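Local atomic coordinates of monomethylamine methyltransferase MtmB1 (Methanosarcina barkeri, PDB entry 1NTH), a protein that catalyses transfer of the methyl group of monomethylamine to the corrinoid cofactor of its partner protein MtmC, a step in methanogenesis from methylamine. Residues 61-66 against 281-286; 163-168 against 176-181; 186-191 against 221-226; 277-282 against 320-325. All blocks are in the same frame, centred on the assembly; numbering follows the deposited sequence. Where two conformers were deposited one is given.

Contact 1 (61-66 against 281-286)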
loop_
_atom_site.group_PDB
_atom_site.type_symbol
_atom_site.label_atom_id
_atom_site.label_comp_id
_atom_site.label_asym_id
_atom_site.label_seq_id
_atom_site.Cartn_x
_atom_site.Cartn_y
_atom_site.Cartn_z
ATOM N N LYS A 61 42.756 21.360 12.759
ATOM C CA LYS A 61 42.602 22.390 13.781
ATOM C C LYS A 61 41.237 23.059 13.636
ATOM O O LYS A 61 40.606 23.416 14.629
ATOM C CB LYS A 61 43.726 23.423 13.673
ATOM C CG LYS A 61 45.089 22.847 14.029
ATOM C CD LYS A 61 46.157 23.922 14.138
ATOM C CE LYS A 61 46.371 24.640 12.818
ATOM N NZ LYS A 61 47.366 25.748 12.952
ATOM N N LEU A 62 40.779 23.218 12.398
ATOM C CA LEU A 62 39.471 23.819 12.155
ATOM C C LEU A 62 38.386 22.900 12.712
ATOM O O LEU A 62 37.402 23.364 13.285
ATOM C CB LEU A 62 39.240 24.039 10.657
ATOM C CG LEU A 62 37.811 24.427 10.251
ATOM C CD1 LEU A 62 37.382 25.695 10.985
ATOM C CD2 LEU A 62 37.740 24.631 8.740
ATOM N N PHE A 63 38.564 21.593 12.543
ATOM C CA PHE A 63 37.578 20.650 13.055
ATOM C C PHE A 63 37.527 20.737 14.575
ATOM O O PHE A 63 36.449 20.790 15.170
ATOM C CB PHE A 63 37.919 19.217 12.640
ATOM C CG PHE A 63 36.958 18.194 13.177
ATOM C CD1 PHE A 63 35.650 18.135 12.705
ATOM C CD2 PHE A 63 37.344 17.321 14.188
ATOM C CE1 PHE A 63 34.742 17.217 13.230
ATOM C CE2 PHE A 63 36.443 16.400 14.721
ATOM C CZ PHE A 63 35.139 16.352 14.240
ATOM N N LYS A 64 38.698 20.745 15.204
ATOM C CA LYS A 64 38.764 20.828 16.657
ATOM C C LYS A 64 38.141 22.131 17.146
ATOM O O LYS A 64 37.456 22.150 18.164
ATOM C CB LYS A 64 40.215 20.724 17.131
ATOM C CG LYS A 64 40.808 19.336 16.942
ATOM C CD LYS A 64 42.241 19.291 17.450
ATOM C CE LYS A 64 42.824 17.894 17.331
ATOM N NZ LYS A 64 44.231 17.828 17.820
ATOM N N ALA A 65 38.376 23.213 16.411
ATOM C CA ALA A 65 37.817 24.516 16.770
ATOM C C ALA A 65 36.289 24.476 16.708
ATOM O O ALA A 65 35.607 24.957 17.615
ATOM C CB ALA A 65 38.347 25.589 15.828
ATOM N N GLY A 66 35.754 23.905 15.631
ATOM C CA GLY A 66 34.311 23.809 15.486
ATOM C C GLY A 66 33.685 22.963 16.581
ATOM O O GLY A 66 32.628 23.304 17.117
ATOM N N THR A 281 27.870 24.075 13.420
ATOM C CA THR A 281 26.470 23.842 13.080
ATOM C C THR A 281 26.267 22.574 12.251
ATOM O O THR A 281 25.177 22.001 12.270
ATOM C CB THR A 281 25.823 25.080 12.389
ATOM O OG1 THR A 281 26.505 25.397 11.173
ATOM C CG2 THR A 281 25.888 26.282 13.324
ATOM N N HIS A 282 27.305 22.134 11.538
ATOM C CA HIS A 282 27.217 20.885 10.775
ATOM C C HIS A 282 27.109 19.775 11.822
ATOM O O HIS A 282 26.330 18.833 11.681
ATOM C CB HIS A 282 28.478 20.640 9.933
ATOM C CG HIS A 282 28.425 21.226 8.555
ATOM N ND1 HIS A 282 28.473 22.583 8.316
ATOM C CD2 HIS A 282 28.352 20.631 7.339
ATOM C CE1 HIS A 282 28.432 22.798 7.012
ATOM N NE2 HIS A 282 28.359 21.631 6.397
ATOM N N ILE A 283 27.905 19.895 12.884
ATOM C CA ILE A 283 27.888 18.914 13.961
ATOM C C ILE A 283 26.567 18.982 14.737
ATOM O O ILE A 283 25.977 17.955 15.071
ATOM C CB ILE A 283 29.078 19.142 14.938
ATOM C CG1 ILE A 283 30.405 18.884 14.212
ATOM C CG2 ILE A 283 28.958 18.214 16.139
ATOM C CD1 ILE A 283 31.653 19.272 15.023
ATOM N N ASN A 284 26.095 20.192 15.019
ATOM C CA ASN A 284 24.844 20.351 15.755
ATOM C C ASN A 284 23.671 19.712 15.004
ATOM O O ASN A 284 22.714 19.245 15.617
ATOM C CB ASN A 284 24.551 21.834 16.001
ATOM C CG ASN A 284 23.430 22.042 16.996
ATOM O OD1 ASN A 284 23.460 21.489 18.093
ATOM N ND2 ASN A 284 22.434 22.844 16.624
ATOM N N ALA A 285 23.757 19.687 13.678
ATOM C CA ALA A 285 22.700 19.110 12.856
ATOM C C ALA A 285 22.408 17.655 13.219
ATOM O O ALA A 285 21.249 17.259 13.326
ATOM C CB ALA A 285 23.077 19.204 11.380
ATOM N N VAL A 286 23.454 16.859 13.416
ATOM C CA VAL A 286 23.256 15.445 13.731
ATOM C C VAL A 286 23.025 15.185 15.213
ATOM O O VAL A 286 22.707 14.070 15.624
ATOM C CB VAL A 286 24.458 14.595 13.240
ATOM C CG1 VAL A 286 24.620 14.765 11.740
ATOM C CG2 VAL A 286 25.745 15.005 13.959
#
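The ring of F63 is met obliquely by I283, whose CD1 lies 4.1 Å from F63 CE1. A second flat group, F325 at the end of helix 309-325, meets the same ring with the two planes only about 20° apart; W92 and the side chains of T321 and T326 also touch F63. The phenylalanine reaches I283 because CG stands opposite the backbone N (chi1 178°), which brings the ring closer to helix 271-288 than the start of the side chain suggests. I283 is directed toward helix 56-73, with CG1 opposite the carbonyl carbon and CD1 extended beyond it. The two side chains cross at about a right angle. I283 CD1 also lies 4.5 Å from G66 C, where there is no side chain. Between 61-66 and 281-286 the nearest CA atoms are G66 CA and T281 CA, 8.2 Å apart. No hydrogen bond links the two segments, and the three touching residues are buried. I91 and I95 of helix 88-95 pack on I283, making this an apolar junction where the N-terminal helix 56-73 packs on helix 271-288, one of the helices around the TIM barrel.

Contact 2 (163-168 against 176-181)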
loop_
_atom_site.group_PDB
_atom_site.type_symbol
_atom_site.label_atom_id
_atom_site.label_comp_id
_atom_site.label_asym_id
_atom_site.label_seq_id
_atom_site.Cartn_x
_atom_site.Cartn_y
_atom_site.Cartn_z
ATOM N N SER A 163 0.513 32.488 -3.344
ATOM C CA SER A 163 -0.897 32.396 -2.991
ATOM C C SER A 163 -1.407 30.990 -3.264
ATOM O O SER A 163 -0.824 30.246 -4.055
ATOM C CB SER A 163 -1.744 33.408 -3.784
ATOM O OG SER A 163 -1.847 33.062 -5.158
ATOM N N VAL A 164 -2.475 30.618 -2.569
ATOM C CA VAL A 164 -3.112 29.327 -2.771
ATOM C C VAL A 164 -4.601 29.665 -2.804
ATOM O O VAL A 164 -5.128 30.289 -1.880
ATOM C CB VAL A 164 -2.759 28.319 -1.644
ATOM C CG1 VAL A 164 -3.248 28.817 -0.290
ATOM C CG2 VAL A 164 -3.346 26.959 -1.980
ATOM N N ARG A 165 -5.270 29.274 -3.885
ATOM C CA ARG A 165 -6.678 29.599 -4.073
ATOM C C ARG A 165 -6.854 31.118 -3.992
ATOM O O ARG A 165 -7.846 31.628 -3.470
ATOM C CB ARG A 165 -7.558 28.871 -3.046
ATOM C CG ARG A 165 -8.005 27.499 -3.555
ATOM C CD ARG A 165 -8.660 26.630 -2.492
ATOM N NE ARG A 165 -9.868 27.217 -1.919
ATOM C CZ ARG A 165 -10.651 26.586 -1.048
ATOM N NH1 ARG A 165 -10.351 25.352 -0.663
ATOM N NH2 ARG A 165 -11.719 27.192 -0.545
ATOM N N GLY A 166 -5.855 31.827 -4.516
ATOM C CA GLY A 166 -5.880 33.280 -4.552
ATOM C C GLY A 166 -5.671 34.016 -3.241
ATOM O O GLY A 166 -5.871 35.231 -3.176
ATOM N N LYS A 167 -5.255 33.299 -2.205
ATOM C CA LYS A 167 -5.041 33.907 -0.895
ATOM C C LYS A 167 -3.625 33.676 -0.381
ATOM O O LYS A 167 -3.020 32.634 -0.640
ATOM C CB LYS A 167 -6.038 33.326 0.111
ATOM C CG LYS A 167 -7.499 33.596 -0.217
ATOM C CD LYS A 167 -7.872 35.048 0.040
ATOM C CE LYS A 167 -9.348 35.288 -0.230
ATOM N NZ LYS A 167 -9.743 36.685 0.093
ATOM N N SER A 168 -3.097 34.646 0.358
ATOM C CA SER A 168 -1.757 34.518 0.923
ATOM C C SER A 168 -1.765 33.455 2.016
ATOM O O SER A 168 -2.678 33.408 2.837
ATOM C CB SER A 168 -1.296 35.849 1.517
ATOM O OG SER A 168 -1.228 36.849 0.516
ATOM N N GLU A 176 -2.131 28.375 5.304
ATOM C CA GLU A 176 -0.754 27.907 5.439
ATOM C C GLU A 176 -0.747 26.383 5.368
ATOM O O GLU A 176 0.129 25.786 4.738
ATOM C CB GLU A 176 -0.138 28.359 6.768
ATOM C CG GLU A 176 1.277 27.829 6.951
ATOM C CD GLU A 176 1.879 28.148 8.303
ATOM O OE1 GLU A 176 1.153 28.075 9.317
ATOM O OE2 GLU A 176 3.089 28.452 8.351
ATOM N N VAL A 177 -1.724 25.758 6.020
ATOM C CA VAL A 177 -1.838 24.299 6.007
ATOM C C VAL A 177 -2.123 23.843 4.577
ATOM O O VAL A 177 -1.491 22.910 4.072
ATOM C CB VAL A 177 -2.975 23.811 6.940
ATOM C CG1 VAL A 177 -3.304 22.342 6.665
ATOM C CG2 VAL A 177 -2.549 23.974 8.396
ATOM N N LEU A 178 -3.075 24.505 3.924
ATOM C CA LEU A 178 -3.427 24.162 2.549
ATOM C C LEU A 178 -2.199 24.265 1.644
ATOM O O LEU A 178 -1.943 23.375 0.827
ATOM C CB LEU A 178 -4.537 25.090 2.032
ATOM C CG LEU A 178 -4.981 24.878 0.579
ATOM C CD1 LEU A 178 -5.509 23.458 0.405
ATOM C CD2 LEU A 178 -6.056 25.895 0.214
ATOM N N ALA A 179 -1.434 25.345 1.790
ATOM C CA ALA A 179 -0.241 25.537 0.970
ATOM C C ALA A 179 0.824 24.482 1.252
ATOM O O ALA A 179 1.487 24.004 0.330
ATOM C CB ALA A 179 0.338 26.941 1.194
ATOM N N ALA A 180 0.986 24.113 2.520
ATOM C CA ALA A 180 1.985 23.118 2.896
ATOM C C ALA A 180 1.734 21.781 2.197
ATOM O O ALA A 180 2.672 21.139 1.720
ATOM C CB ALA A 180 1.987 22.923 4.415
ATOM N N LYS A 181 0.475 21.362 2.142
ATOM C CA LYS A 181 0.141 20.100 1.487
ATOM C C LYS A 181 0.154 20.263 -0.029
ATOM O O LYS A 181 0.724 19.440 -0.749
ATOM C CB LYS A 181 -1.246 19.611 1.919
ATOM C CG LYS A 181 -1.385 19.294 3.401
ATOM C CD LYS A 181 -2.762 18.709 3.686
ATOM C CE LYS A 181 -3.044 18.583 5.182
ATOM N NZ LYS A 181 -2.161 17.597 5.872
#
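Two rotamers turn V164 and L178 toward each other. V164 has chi1 62°, which tucks CG1 between its own backbone N and carbonyl carbon and turns CG2 opposite the N; L178 has CG opposite its N (chi1 178°) with CD2 held out toward the loop. CG2 of V164 thus comes within 3.6 Å of L178 CD2 and 3.7 Å of L178 CG, and CG1 of V164 lies 4.3 Å from A179 CB. R165 adds its aliphatic part: the chain, bent at chi3, crosses the leucine at about a right angle, with R165 CD 3.8 Å from L178 CD2. Beyond that bend the guanidinium leaves the pair for other chains, NH2 forming a salt bridge with D8 of the second subunit and NH1 a hydrogen bond to the carbonyl O of M193 of the third. The backbone beneath is a tight turn from V164 to K167, with V164 N bonded to K167 O (2.8 Å) and K167 N to V164 O (3.0 Å). The carboxylate of E137 also holds the turn, bonded to R165 N, G166 N and S163 OG. R165 and G166 take the positive phi values of a type I' beta turn, here packed on helix 174-193 where three subunits converge.

Contact 3 (186-191 against 221-226)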
loop_
_atom_site.group_PDB
_atom_site.type_symbol
_atom_site.label_atom_id
_atom_site.label_comp_id
_atom_site.label_asym_id
_atom_site.label_seq_id
_atom_site.Cartn_x
_atom_site.Cartn_y
_atom_site.Cartn_z
ATOM N N LEU A 186 1.442 19.664 -6.012
ATOM C CA LEU A 186 1.567 20.279 -7.331
ATOM C C LEU A 186 2.930 20.000 -7.960
ATOM O O LEU A 186 3.028 19.730 -9.159
ATOM C CB LEU A 186 1.366 21.795 -7.239
ATOM C CG LEU A 186 -0.029 22.294 -6.868
ATOM C CD1 LEU A 186 -0.012 23.813 -6.750
ATOM C CD2 LEU A 186 -1.031 21.846 -7.927
ATOM N N ILE A 187 3.984 20.075 -7.154
ATOM C CA ILE A 187 5.331 19.844 -7.657
ATOM C C ILE A 187 5.519 18.417 -8.153
ATOM O O ILE A 187 6.124 18.198 -9.208
ATOM C CB ILE A 187 6.382 20.199 -6.587
ATOM C CG1 ILE A 187 6.381 21.718 -6.380
ATOM C CG2 ILE A 187 7.764 19.715 -7.012
ATOM C CD1 ILE A 187 7.213 22.193 -5.202
ATOM N N LYS A 188 4.995 17.441 -7.417
ATOM C CA LYS A 188 5.131 16.074 -7.881
ATOM C C LYS A 188 4.288 15.875 -9.132
ATOM O O LYS A 188 4.607 15.038 -9.975
ATOM C CB LYS A 188 4.764 15.084 -6.767
ATOM C CG LYS A 188 5.845 15.056 -5.693
ATOM C CD LYS A 188 5.614 13.994 -4.634
ATOM C CE LYS A 188 6.793 13.974 -3.666
ATOM N NZ LYS A 188 6.658 12.924 -2.608
ATOM N N ASN A 189 3.226 16.663 -9.274
ATOM C CA ASN A 189 2.394 16.554 -10.470
ATOM C C ASN A 189 3.164 17.085 -11.670
ATOM O O ASN A 189 3.067 16.568 -12.796
ATOM C CB ASN A 189 1.120 17.416 -10.280
ATOM C CG ASN A 189 -0.179 16.630 -10.425
ATOM O OD1 ASN A 189 -0.473 16.103 -11.504
ATOM N ND2 ASN A 189 -0.975 16.547 -9.323
ATOM N N ALA A 190 3.978 18.098 -11.405
ATOM C CA ALA A 190 4.800 18.722 -12.428
ATOM C C ALA A 190 5.862 17.733 -12.857
ATOM O O ALA A 190 6.158 17.614 -14.050
ATOM C CB ALA A 190 5.455 19.974 -11.861
ATOM N N CYS A 191 6.449 17.044 -11.879
ATOM C CA CYS A 191 7.477 16.062 -12.165
ATOM C C CYS A 191 6.878 14.942 -13.012
ATOM O O CYS A 191 7.526 14.457 -13.937
ATOM C CB CYS A 191 8.035 15.506 -10.859
ATOM S SG CYS A 191 9.014 16.709 -9.914
ATOM N N GLY A 221 1.591 14.144 -1.402
ATOM C CA GLY A 221 2.524 15.213 -1.084
ATOM C C GLY A 221 3.852 14.689 -0.569
ATOM O O GLY A 221 4.376 13.700 -1.080
ATOM N N MET A 222 4.405 15.348 0.445
ATOM C CA MET A 222 5.676 14.913 1.003
ATOM C C MET A 222 5.559 13.555 1.684
ATOM O O MET A 222 4.564 13.264 2.354
ATOM C CB MET A 222 6.207 15.945 2.002
ATOM C CG MET A 222 6.657 17.236 1.350
ATOM S SD MET A 222 7.629 18.260 2.470
ATOM C CE MET A 222 9.189 17.348 2.477
ATOM N N THR A 223 6.575 12.723 1.492
ATOM C CA THR A 223 6.609 11.395 2.095
ATOM C C THR A 223 8.010 11.151 2.659
ATOM O O THR A 223 8.888 12.007 2.531
ATOM C CB THR A 223 6.249 10.296 1.069
ATOM O OG1 THR A 223 6.102 9.042 1.748
ATOM C CG2 THR A 223 7.328 10.176 0.007
ATOM N N CYS A 224 8.235 9.990 3.267
ATOM C CA CYS A 224 9.530 9.724 3.889
ATOM C C CYS A 224 10.749 9.740 2.971
ATOM O O CYS A 224 11.870 9.879 3.455
ATOM C CB CYS A 224 9.487 8.409 4.679
ATOM S SG CYS A 224 9.327 6.925 3.674
ATOM N N THR A 225 10.538 9.606 1.665
ATOM C CA THR A 225 11.634 9.609 0.702
ATOM C C THR A 225 11.987 11.009 0.197
ATOM O O THR A 225 12.747 11.163 -0.763
ATOM C CB THR A 225 11.307 8.713 -0.501
ATOM O OG1 THR A 225 9.998 9.028 -0.984
ATOM C CG2 THR A 225 11.355 7.249 -0.094
ATOM N N ASP A 226 11.416 12.023 0.841
ATOM C CA ASP A 226 11.700 13.413 0.500
ATOM C C ASP A 226 12.508 13.997 1.653
ATOM O O ASP A 226 12.431 13.497 2.775
ATOM C CB ASP A 226 10.408 14.220 0.356
ATOM C CG ASP A 226 9.538 13.735 -0.783
ATOM O OD1 ASP A 226 10.069 13.545 -1.900
ATOM O OD2 ASP A 226 8.325 13.559 -0.559
#
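K188 reaches across from helix 174-193 to G221 and D226 with an extended side chain. CB points at the loop 221-226, and CG, opposite the carbonyl carbon (chi1 -72°), continues that line. The first atom to approach the loop is K188 CD, 3.8 Å from G221 O. One bond further, K188 CE stands beside both acceptors, 3.5 Å from D226 OD2. At the tip K188 NZ donates twice: to D226 OD2 at 2.7 Å, in a salt bridge, and to G221 O at 2.9 Å. The aspartate comes to meet it from the opposite direction and offers the syn lone pair of OD2. K188 NZ meets G221 O at a C=O...N angle of 141°, tilted from the carbonyl plane. T223 CG2 lies 3.9 Å from K188 NZ. D226 OD2 also accepts from T223 N (2.8 Å), on its anti side and somewhat out of the carboxylate plane, so the carboxylate braces its own loop while pairing with the lysine. D226 OD1 takes the backbone N-H of V201, next in sequence to the UAG-encoded pyrrolysine. D226 also closes a type I beta turn begun at T223, and this ion pair ties helix 174-193 to the loop leading into barrel strand 227-231.

Contact 4 (277-282 against 320-325)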
loop_
_atom_site.group_PDB
_atom_site.type_symbol
_atom_site.label_atom_id
_atom_site.label_comp_id
_atom_site.label_asym_id
_atom_site.label_seq_id
_atom_site.Cartn_x
_atom_site.Cartn_y
_atom_site.Cartn_z
ATOM N N VAL A 277 32.059 28.474 13.175
ATOM C CA VAL A 277 30.636 28.361 13.478
ATOM C C VAL A 277 29.987 27.361 12.523
ATOM O O VAL A 277 29.164 26.542 12.937
ATOM C CB VAL A 277 29.922 29.731 13.334
ATOM C CG1 VAL A 277 28.408 29.543 13.311
ATOM C CG2 VAL A 277 30.311 30.633 14.490
ATOM N N ASP A 278 30.369 27.432 11.251
ATOM C CA ASP A 278 29.817 26.537 10.234
ATOM C C ASP A 278 30.091 25.076 10.595
ATOM O O ASP A 278 29.194 24.235 10.518
ATOM C CB ASP A 278 30.418 26.862 8.866
ATOM C CG ASP A 278 29.607 26.287 7.722
ATOM O OD1 ASP A 278 28.645 25.535 7.991
ATOM O OD2 ASP A 278 29.933 26.588 6.555
ATOM N N VAL A 279 31.326 24.770 10.983
ATOM C CA VAL A 279 31.662 23.400 11.368
ATOM C C VAL A 279 30.819 23.012 12.581
ATOM O O VAL A 279 30.278 21.907 12.651
ATOM C CB VAL A 279 33.172 23.262 11.701
ATOM C CG1 VAL A 279 33.456 21.905 12.346
ATOM C CG2 VAL A 279 33.990 23.420 10.423
ATOM N N ALA A 280 30.688 23.934 13.530
ATOM C CA ALA A 280 29.902 23.674 14.725
ATOM C C ALA A 280 28.437 23.378 14.402
ATOM O O ALA A 280 27.826 22.523 15.044
ATOM C CB ALA A 280 29.991 24.866 15.684
ATOM N N THR A 281 27.870 24.075 13.420
ATOM C CA THR A 281 26.470 23.842 13.080
ATOM C C THR A 281 26.267 22.574 12.251
ATOM O O THR A 281 25.177 22.001 12.270
ATOM C CB THR A 281 25.823 25.080 12.389
ATOM O OG1 THR A 281 26.505 25.397 11.173
ATOM C CG2 THR A 281 25.888 26.282 13.324
ATOM N N HIS A 282 27.305 22.134 11.538
ATOM C CA HIS A 282 27.217 20.885 10.775
ATOM C C HIS A 282 27.109 19.775 11.822
ATOM O O HIS A 282 26.330 18.833 11.681
ATOM C CB HIS A 282 28.478 20.640 9.933
ATOM C CG HIS A 282 28.425 21.226 8.555
ATOM N ND1 HIS A 282 28.473 22.583 8.316
ATOM C CD2 HIS A 282 28.352 20.631 7.339
ATOM C CE1 HIS A 282 28.432 22.798 7.012
ATOM N NE2 HIS A 282 28.359 21.631 6.397
ATOM N N ALA A 320 35.189 20.534 3.252
ATOM C CA ALA A 320 36.384 19.711 3.109
ATOM C C ALA A 320 36.748 19.116 4.460
ATOM O O ALA A 320 37.133 17.952 4.562
ATOM C CB ALA A 320 37.545 20.541 2.571
ATOM N N THR A 321 36.620 19.928 5.505
ATOM C CA THR A 321 36.943 19.492 6.854
ATOM C C THR A 321 35.933 18.468 7.366
ATOM O O THR A 321 36.311 17.449 7.942
ATOM C CB THR A 321 37.003 20.702 7.799
ATOM O OG1 THR A 321 38.010 21.605 7.323
ATOM C CG2 THR A 321 37.348 20.271 9.215
ATOM N N ILE A 322 34.651 18.739 7.155
ATOM C CA ILE A 322 33.613 17.811 7.586
ATOM C C ILE A 322 33.763 16.489 6.822
ATOM O O ILE A 322 33.569 15.411 7.388
ATOM C CB ILE A 322 32.207 18.418 7.347
ATOM C CG1 ILE A 322 31.928 19.500 8.399
ATOM C CG2 ILE A 322 31.135 17.325 7.385
ATOM C CD1 ILE A 322 31.886 18.987 9.829
ATOM N N SER A 323 34.127 16.574 5.547
ATOM C CA SER A 323 34.300 15.373 4.726
ATOM C C SER A 323 35.508 14.558 5.167
ATOM O O SER A 323 35.497 13.328 5.119
ATOM C CB SER A 323 34.469 15.751 3.253
ATOM O OG SER A 323 33.312 16.395 2.756
ATOM N N GLU A 324 36.551 15.253 5.602
ATOM C CA GLU A 324 37.775 14.598 6.033
ATOM C C GLU A 324 37.674 13.895 7.382
ATOM O O GLU A 324 38.159 12.773 7.535
ATOM C CB GLU A 324 38.917 15.620 6.087
ATOM C CG GLU A 324 40.229 15.061 6.633
ATOM C CD GLU A 324 40.940 14.153 5.646
ATOM O OE1 GLU A 324 41.827 13.387 6.079
ATOM O OE2 GLU A 324 40.621 14.212 4.440
ATOM N N PHE A 325 37.028 14.539 8.350
ATOM C CA PHE A 325 36.946 13.980 9.692
ATOM C C PHE A 325 35.640 13.355 10.161
ATOM O O PHE A 325 35.580 12.837 11.276
ATOM C CB PHE A 325 37.400 15.039 10.700
ATOM C CG PHE A 325 38.775 15.567 10.420
ATOM C CD1 PHE A 325 38.950 16.744 9.699
ATOM C CD2 PHE A 325 39.900 14.849 10.815
ATOM C CE1 PHE A 325 40.227 17.195 9.367
ATOM C CE2 PHE A 325 41.180 15.290 10.489
ATOM C CZ PHE A 325 41.344 16.466 9.763
#
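H282 and I322 are the main partners where two helices of the outer layer of the TIM barrel pack together: helix 271-288, which precedes strand 293-300, and helix 309-325, which follows it. I322 points into the gap and crosses the histidine at a slant, with CD1 against H282 CB and CG1 against the CG-CD2 side of the imidazole. I322 CD1 comes 3.8 Å from H282 CB, and I322 CG1 lies 3.9 Å from H282 CG and equally far from H282 CD2; this approach to the ring is oblique. V279, one turn earlier, runs past the isoleucine in the opposite direction, its CG1 4.2 Å from I322 CD1. I322 CD1 therefore touches two residues of one helix, and V279 and I322 also have the closest CA atoms here, 7.0 Å apart. T321 is also directed toward helix 271-288, but its side chain packs on L62 and F63 and its OG1 bonds to W317 O. The imidazole is fixed at both nitrogens: NE2 is hydrogen-bonded to R361, while H294 meets the ring with planes about 60° apart. H282 ND1 donates back to D278 O, 2.8 Å away and nearly in the ring plane, rising above the plane of that carbonyl, whose opposite face receives H282 N.

Overall arrangement
Contacts 1 and 4 form one continuous cluster, their centres about 5 Å apart: both use helix 271-288, which packs against helix 56-73 in contact 1 and helix 309-325 in contact 4, and L62 and F63 touch T321 directly. Contacts 2 and 3 lie on the opposite side of the chain's centre, centres about 16 Å apart, and share helix 174-193. From contact 1 to contact 2 the centres are about 37 Å apart. Along the chain, contacts 2 and 3 follow one another within the long excursion between 61-66 and 281-286. One cluster thus joins helices around the barrel, whereas the other two contacts border neighbouring subunits of the hexamer.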